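Local coordinates for methanogen homoaconitase large subunit (PDB 4KP2), which forms, with a small subunit, a hydro-lyase that converts (R)-homocitrate to homoisocitrate through cis-homoaconitate, using a [4Fe-4S] cluster, at residues D330-H344 / S423-Y435. Residues are numbered along the deposited sequence; the frame is centred on the assembly and turned at random.
Sequences DLREAAKYLKGREVH and SPKIAAISAVKGY
The Tyr-337 ring takes the CD1 methyl of Ile-429 over one face, a CH-pi contact with CD1 3.9 Å from the ring centroid. Glu-333 OE2, from the same helix, lies in plane at the ring edge. The Lys-425 chain runs past the ring obliquely, and its CE comes 3.3 Å from Tyr-337 OH. That chain is extended, with CG opposite the backbone N (chi1 171°), and its NZ is carried on to a salt bridge with Glu-293. Over one face of the Arg-341 guanidinium sits Val-432 CG1, 3.4 Å from NH2. The other methyl of Val-432, CG2, meets Leu-338 CD1 at 3.6 Å. Gly-434 CA lies over a face of the His-344 imidazole, whose ND1 accepts a hydrogen bond from Asp-346 N.

The helical parts of the two segments run side by side, their axes at 30° and 7.9 Å apart at the closest point. The small side chains of Ala-334 and Ala-428 meet where the helices pack, CB to CB 3.8 Å. Both helices pack on strand 317-320, the central strand of a five-stranded parallel sheet in the alpha-beta-alpha sandwich of the aconitase family. Ala-334 touches Ile-320, and Ala-431 touches Val-318. At the start of helix 424-433, Pro-424 CG rests against Asp-330 OD1. Beyond helix 328-338 the chain bends across to the C-terminal end of 424-433, where His-344 N donates a hydrogen bond to Ala-431 O at 2.9 Å.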
loop_
_atom_site.group_PDB
_atom_site.type_symbol
_atom_site.label_atom_id
_atom_site.label_comp_id
_atom_site.label_asym_id
_atom_site.label_seq_id
_atom_site.Cartn_x
_atom_site.Cartn_y
_atom_site.Cartn_z
ATOM N N ASP A 330 12.068 -9.348 12.215
ATOM C CA ASP A 330 10.740 -9.069 12.748
ATOM C C ASP A 330 9.662 -9.738 11.903
ATOM O O ASP A 330 8.685 -10.271 12.430
ATOM C CB ASP A 330 10.497 -7.559 12.819
ATOM C CG ASP A 330 11.539 -6.840 13.653
ATOM O OD1 ASP A 330 11.392 -6.810 14.893
ATOM O OD2 ASP A 330 12.503 -6.299 13.070
ATOM N N LEU A 331 9.848 -9.709 10.587
ATOM C CA LEU A 331 8.885 -10.295 9.663
ATOM C C LEU A 331 8.880 -11.817 9.749
ATOM O O LEU A 331 7.820 -12.439 9.835
ATOM C CB LEU A 331 9.180 -9.855 8.228
ATOM C CG LEU A 331 9.051 -8.362 7.925
ATOM C CD1 LEU A 331 9.405 -8.080 6.474
ATOM C CD2 LEU A 331 7.647 -7.876 8.240
ATOM N N ARG A 332 10.070 -12.409 9.727
ATOM C CA ARG A 332 10.212 -13.859 9.783
ATOM C C ARG A 332 9.659 -14.432 11.085
ATOM O O ARG A 332 9.084 -15.522 11.101
ATOM C CB ARG A 332 11.679 -14.257 9.590
ATOM C CG ARG A 332 11.981 -15.725 9.841
ATOM C CD ARG A 332 13.208 -16.170 9.063
ATOM N NE ARG A 332 14.267 -15.167 9.084
ATOM C CZ ARG A 332 15.410 -15.275 8.415
ATOM N NH1 ARG A 332 15.646 -16.346 7.670
ATOM N NH2 ARG A 332 16.319 -14.312 8.490
ATOM N N GLU A 333 9.826 -13.687 12.174
ATOM C CA GLU A 333 9.292 -14.089 13.469
ATOM C C GLU A 333 7.768 -14.065 13.456
ATOM O O GLU A 333 7.117 -14.971 13.978
ATOM C CB GLU A 333 9.821 -13.168 14.572
ATOM C CG GLU A 333 9.212 -13.413 15.948
ATOM C CD GLU A 333 9.725 -14.680 16.609
ATOM O OE1 GLU A 333 10.668 -15.298 16.074
ATOM O OE2 GLU A 333 9.182 -15.054 17.671
ATOM N N ALA A 334 7.206 -13.023 12.854
ATOM C CA ALA A 334 5.759 -12.873 12.772
ATOM C C ALA A 334 5.158 -13.891 11.810
ATOM O O ALA A 334 4.068 -14.414 12.046
ATOM C CB ALA A 334 5.396 -11.460 12.346
ATOM N N ALA A 335 5.876 -14.165 10.724
ATOM C CA ALA A 335 5.426 -15.129 9.726
ATOM C C ALA A 335 5.424 -16.538 10.303
ATOM O O ALA A 335 4.661 -17.396 9.862
ATOM C CB ALA A 335 6.304 -15.062 8.491
ATOM N N LYS A 336 6.286 -16.768 11.287
ATOM C CA LYS A 336 6.375 -18.058 11.958
ATOM C C LYS A 336 5.070 -18.415 12.661
ATOM O O LYS A 336 4.598 -19.550 12.575
ATOM C CB LYS A 336 7.530 -18.049 12.960
ATOM C CG LYS A 336 7.579 -19.259 13.873
ATOM C CD LYS A 336 8.750 -19.155 14.833
ATOM C CE LYS A 336 8.746 -20.297 15.837
ATOM N NZ LYS A 336 9.928 -20.220 16.746
ATOM N N TYR A 337 4.489 -17.442 13.357
ATOM C CA TYR A 337 3.231 -17.656 14.063
ATOM C C TYR A 337 2.029 -17.435 13.150
ATOM O O TYR A 337 0.899 -17.774 13.503
ATOM C CB TYR A 337 3.140 -16.742 15.286
ATOM C CG TYR A 337 4.060 -17.139 16.419
ATOM C CD1 TYR A 337 3.654 -18.055 17.379
ATOM C CD2 TYR A 337 5.334 -16.597 16.526
ATOM C CE1 TYR A 337 4.489 -18.422 18.416
ATOM C CE2 TYR A 337 6.178 -16.959 17.562
ATOM C CZ TYR A 337 5.749 -17.871 18.503
ATOM O OH TYR A 337 6.582 -18.238 19.536
ATOM N N LEU A 338 2.278 -16.863 11.977
ATOM C CA LEU A 338 1.218 -16.596 11.014
ATOM C C LEU A 338 1.215 -17.669 9.936
ATOM O O LEU A 338 0.388 -17.650 9.024
ATOM C CB LEU A 338 1.419 -15.224 10.374
ATOM C CG LEU A 338 0.162 -14.388 10.134
ATOM C CD1 LEU A 338 -0.362 -13.833 11.446
ATOM C CD2 LEU A 338 0.452 -13.270 9.152
ATOM N N LYS A 339 2.149 -18.605 10.055
ATOM C CA LYS A 339 2.326 -19.656 9.064
ATOM C C LYS A 339 1.204 -20.683 9.136
ATOM O O LYS A 339 0.983 -21.306 10.174
ATOM C CB LYS A 339 3.679 -20.337 9.268
ATOM C CG LYS A 339 4.322 -20.861 7.997
ATOM C CD LYS A 339 5.837 -20.901 8.145
ATOM C CE LYS A 339 6.254 -21.646 9.407
ATOM N NZ LYS A 339 7.722 -21.562 9.644
ATOM N N GLY A 340 0.491 -20.846 8.026
ATOM C CA GLY A 340 -0.573 -21.829 7.938
ATOM C C GLY A 340 -1.916 -21.323 8.421
ATOM O O GLY A 340 -2.959 -21.836 8.020
ATOM N N ARG A 341 -1.893 -20.313 9.283
ATOM C CA ARG A 341 -3.119 -19.774 9.859
ATOM C C ARG A 341 -3.673 -18.621 9.031
ATOM O O ARG A 341 -3.046 -18.172 8.071
ATOM C CB ARG A 341 -2.869 -19.306 11.293
ATOM C CG ARG A 341 -2.342 -20.387 12.218
ATOM C CD ARG A 341 -3.393 -21.454 12.475
ATOM N NE ARG A 341 -4.576 -20.906 13.132
ATOM C CZ ARG A 341 -4.707 -20.778 14.449
ATOM N NH1 ARG A 341 -3.725 -21.155 15.253
ATOM N NH2 ARG A 341 -5.820 -20.269 14.960
ATOM N N GLU A 342 -4.855 -18.146 9.411
ATOM C CA GLU A 342 -5.464 -16.991 8.769
ATOM C C GLU A 342 -5.759 -15.928 9.816
ATOM O O GLU A 342 -5.953 -16.241 10.991
ATOM C CB GLU A 342 -6.756 -17.388 8.054
ATOM C CG GLU A 342 -6.584 -18.466 6.999
ATOM C CD GLU A 342 -7.890 -18.834 6.325
ATOM O OE1 GLU A 342 -8.856 -18.046 6.424
ATOM O OE2 GLU A 342 -7.952 -19.914 5.700
ATOM N N VAL A 343 -5.791 -14.671 9.389
ATOM C CA VAL A 343 -6.087 -13.570 10.296
ATOM C C VAL A 343 -7.548 -13.631 10.729
ATOM O O VAL A 343 -8.435 -13.858 9.907
ATOM C CB VAL A 343 -5.796 -12.206 9.642
ATOM C CG1 VAL A 343 -6.078 -11.074 10.616
ATOM C CG2 VAL A 343 -4.355 -12.148 9.165
ATOM N N HIS A 344 -7.785 -13.441 12.025
ATOM C CA HIS A 344 -9.132 -13.464 12.586
ATOM C C HIS A 344 -10.049 -12.479 11.862
ATOM O O HIS A 344 -9.609 -11.420 11.414
ATOM C CB HIS A 344 -9.078 -13.161 14.083
ATOM C CG HIS A 344 -10.390 -13.319 14.785
ATOM N ND1 HIS A 344 -11.368 -12.347 14.765
ATOM C CD2 HIS A 344 -10.878 -14.329 15.540
ATOM C CE1 HIS A 344 -12.405 -12.758 15.471
ATOM N NE2 HIS A 344 -12.134 -13.957 15.954
ATOM N N SER A 423 5.463 -6.666 20.455
ATOM C CA SER A 423 6.447 -7.251 19.553
ATOM C C SER A 423 5.752 -7.860 18.339
ATOM O O SER A 423 4.560 -8.164 18.401
ATOM C CB SER A 423 7.259 -8.322 20.285
ATOM O OG SER A 423 6.446 -9.425 20.645
ATOM N N PRO A 424 6.488 -8.024 17.225
ATOM C CA PRO A 424 5.940 -8.668 16.025
ATOM C C PRO A 424 5.391 -10.058 16.327
ATOM O O PRO A 424 4.412 -10.479 15.710
ATOM C CB PRO A 424 7.157 -8.784 15.110
ATOM C CG PRO A 424 8.026 -7.659 15.510
ATOM C CD PRO A 424 7.849 -7.506 16.993
ATOM N N LYS A 425 6.028 -10.757 17.262
ATOM C CA LYS A 425 5.564 -12.068 17.698
ATOM C C LYS A 425 4.145 -11.986 18.250
ATOM O O LYS A 425 3.242 -12.666 17.765
ATOM C CB LYS A 425 6.501 -12.629 18.765
ATOM C CG LYS A 425 5.991 -13.891 19.436
ATOM C CD LYS A 425 6.867 -14.262 20.620
ATOM C CE LYS A 425 6.321 -15.472 21.360
ATOM N NZ LYS A 425 7.101 -15.757 22.597
ATOM N N ILE A 426 3.960 -11.144 19.262
ATOM C CA ILE A 426 2.657 -10.961 19.888
ATOM C C ILE A 426 1.657 -10.350 18.909
ATOM O O ILE A 426 0.474 -10.692 18.921
ATOM C CB ILE A 426 2.764 -10.072 21.144
ATOM C CG1 ILE A 426 3.800 -10.644 22.113
ATOM C CG2 ILE A 426 1.415 -9.939 21.833
ATOM C CD1 ILE A 426 3.959 -9.838 23.381
ATOM N N ALA A 427 2.145 -9.454 18.058
ATOM C CA ALA A 427 1.301 -8.802 17.062
ATOM C C ALA A 427 0.717 -9.813 16.082
ATOM O O ALA A 427 -0.456 -9.735 15.718
ATOM C CB ALA A 427 2.088 -7.734 16.318
ATOM N N ALA A 428 1.542 -10.764 15.661
ATOM C CA ALA A 428 1.105 -11.798 14.732
ATOM C C ALA A 428 0.103 -12.742 15.386
ATOM O O ALA A 428 -0.929 -13.068 14.801
ATOM C CB ALA A 428 2.299 -12.575 14.201
ATOM N N ILE A 429 0.417 -13.176 16.603
ATOM C CA ILE A 429 -0.441 -14.093 17.345
ATOM C C ILE A 429 -1.801 -13.465 17.645
ATOM O O ILE A 429 -2.840 -14.109 17.496
ATOM C CB ILE A 429 0.221 -14.533 18.665
ATOM C CG1 ILE A 429 1.543 -15.247 18.385
ATOM C CG2 ILE A 429 -0.708 -15.438 19.457
ATOM C CD1 ILE A 429 2.302 -15.628 19.638
ATOM N N SER A 430 -1.787 -12.202 18.059
ATOM C CA SER A 430 -3.019 -11.493 18.385
ATOM C C SER A 430 -3.873 -11.251 17.144
ATOM O O SER A 430 -5.096 -11.142 17.234
ATOM C CB SER A 430 -2.712 -10.168 19.082
ATOM O OG SER A 430 -1.942 -10.378 20.253
ATOM N N ALA A 431 -3.224 -11.168 15.987
ATOM C CA ALA A 431 -3.932 -11.007 14.724
ATOM C C ALA A 431 -4.627 -12.307 14.338
ATOM O O ALA A 431 -5.652 -12.298 13.656
ATOM C CB ALA A 431 -2.971 -10.573 13.629
ATOM N N VAL A 432 -4.058 -13.424 14.781
ATOM C CA VAL A 432 -4.621 -14.740 14.501
ATOM C C VAL A 432 -5.851 -15.009 15.361
ATOM O O VAL A 432 -6.887 -15.443 14.857
ATOM C CB VAL A 432 -3.584 -15.855 14.745
ATOM C CG1 VAL A 432 -4.234 -17.225 14.644
ATOM C CG2 VAL A 432 -2.434 -15.736 13.759
ATOM N N LYS A 433 -5.733 -14.740 16.656
ATOM C CA LYS A 433 -6.795 -15.066 17.603
ATOM C C LYS A 433 -7.788 -13.923 17.808
ATOM O O LYS A 433 -8.836 -14.107 18.423
ATOM C CB LYS A 433 -6.199 -15.501 18.942
ATOM C CG LYS A 433 -5.209 -16.648 18.822
ATOM C CD LYS A 433 -4.855 -17.222 20.182
ATOM C CE LYS A 433 -6.063 -17.867 20.838
ATOM N NZ LYS A 433 -5.734 -18.406 22.186
ATOM N N GLY A 434 -7.452 -12.744 17.293
ATOM C CA GLY A 434 -8.354 -11.607 17.345
ATOM C C GLY A 434 -8.300 -10.821 18.641
ATOM O O GLY A 434 -9.054 -9.865 18.826
ATOM N N TYR A 435 -7.412 -11.222 19.543
ATOM C CA TYR A 435 -7.244 -10.510 20.804
ATOM C C TYR A 435 -5.803 -10.597 21.291
ATOM O O TYR A 435 -5.071 -11.515 20.921
ATOM C CB TYR A 435 -8.208 -11.044 21.867
ATOM C CG TYR A 435 -7.952 -12.477 22.283
ATOM C CD1 TYR A 435 -8.493 -13.538 21.565
ATOM C CD2 TYR A 435 -7.180 -12.769 23.401
ATOM C CE1 TYR A 435 -8.264 -14.848 21.947
ATOM C CE2 TYR A 435 -6.948 -14.072 23.788
ATOM C CZ TYR A 435 -7.492 -15.108 23.059
ATOM O OH TYR A 435 -7.259 -16.408 23.445
#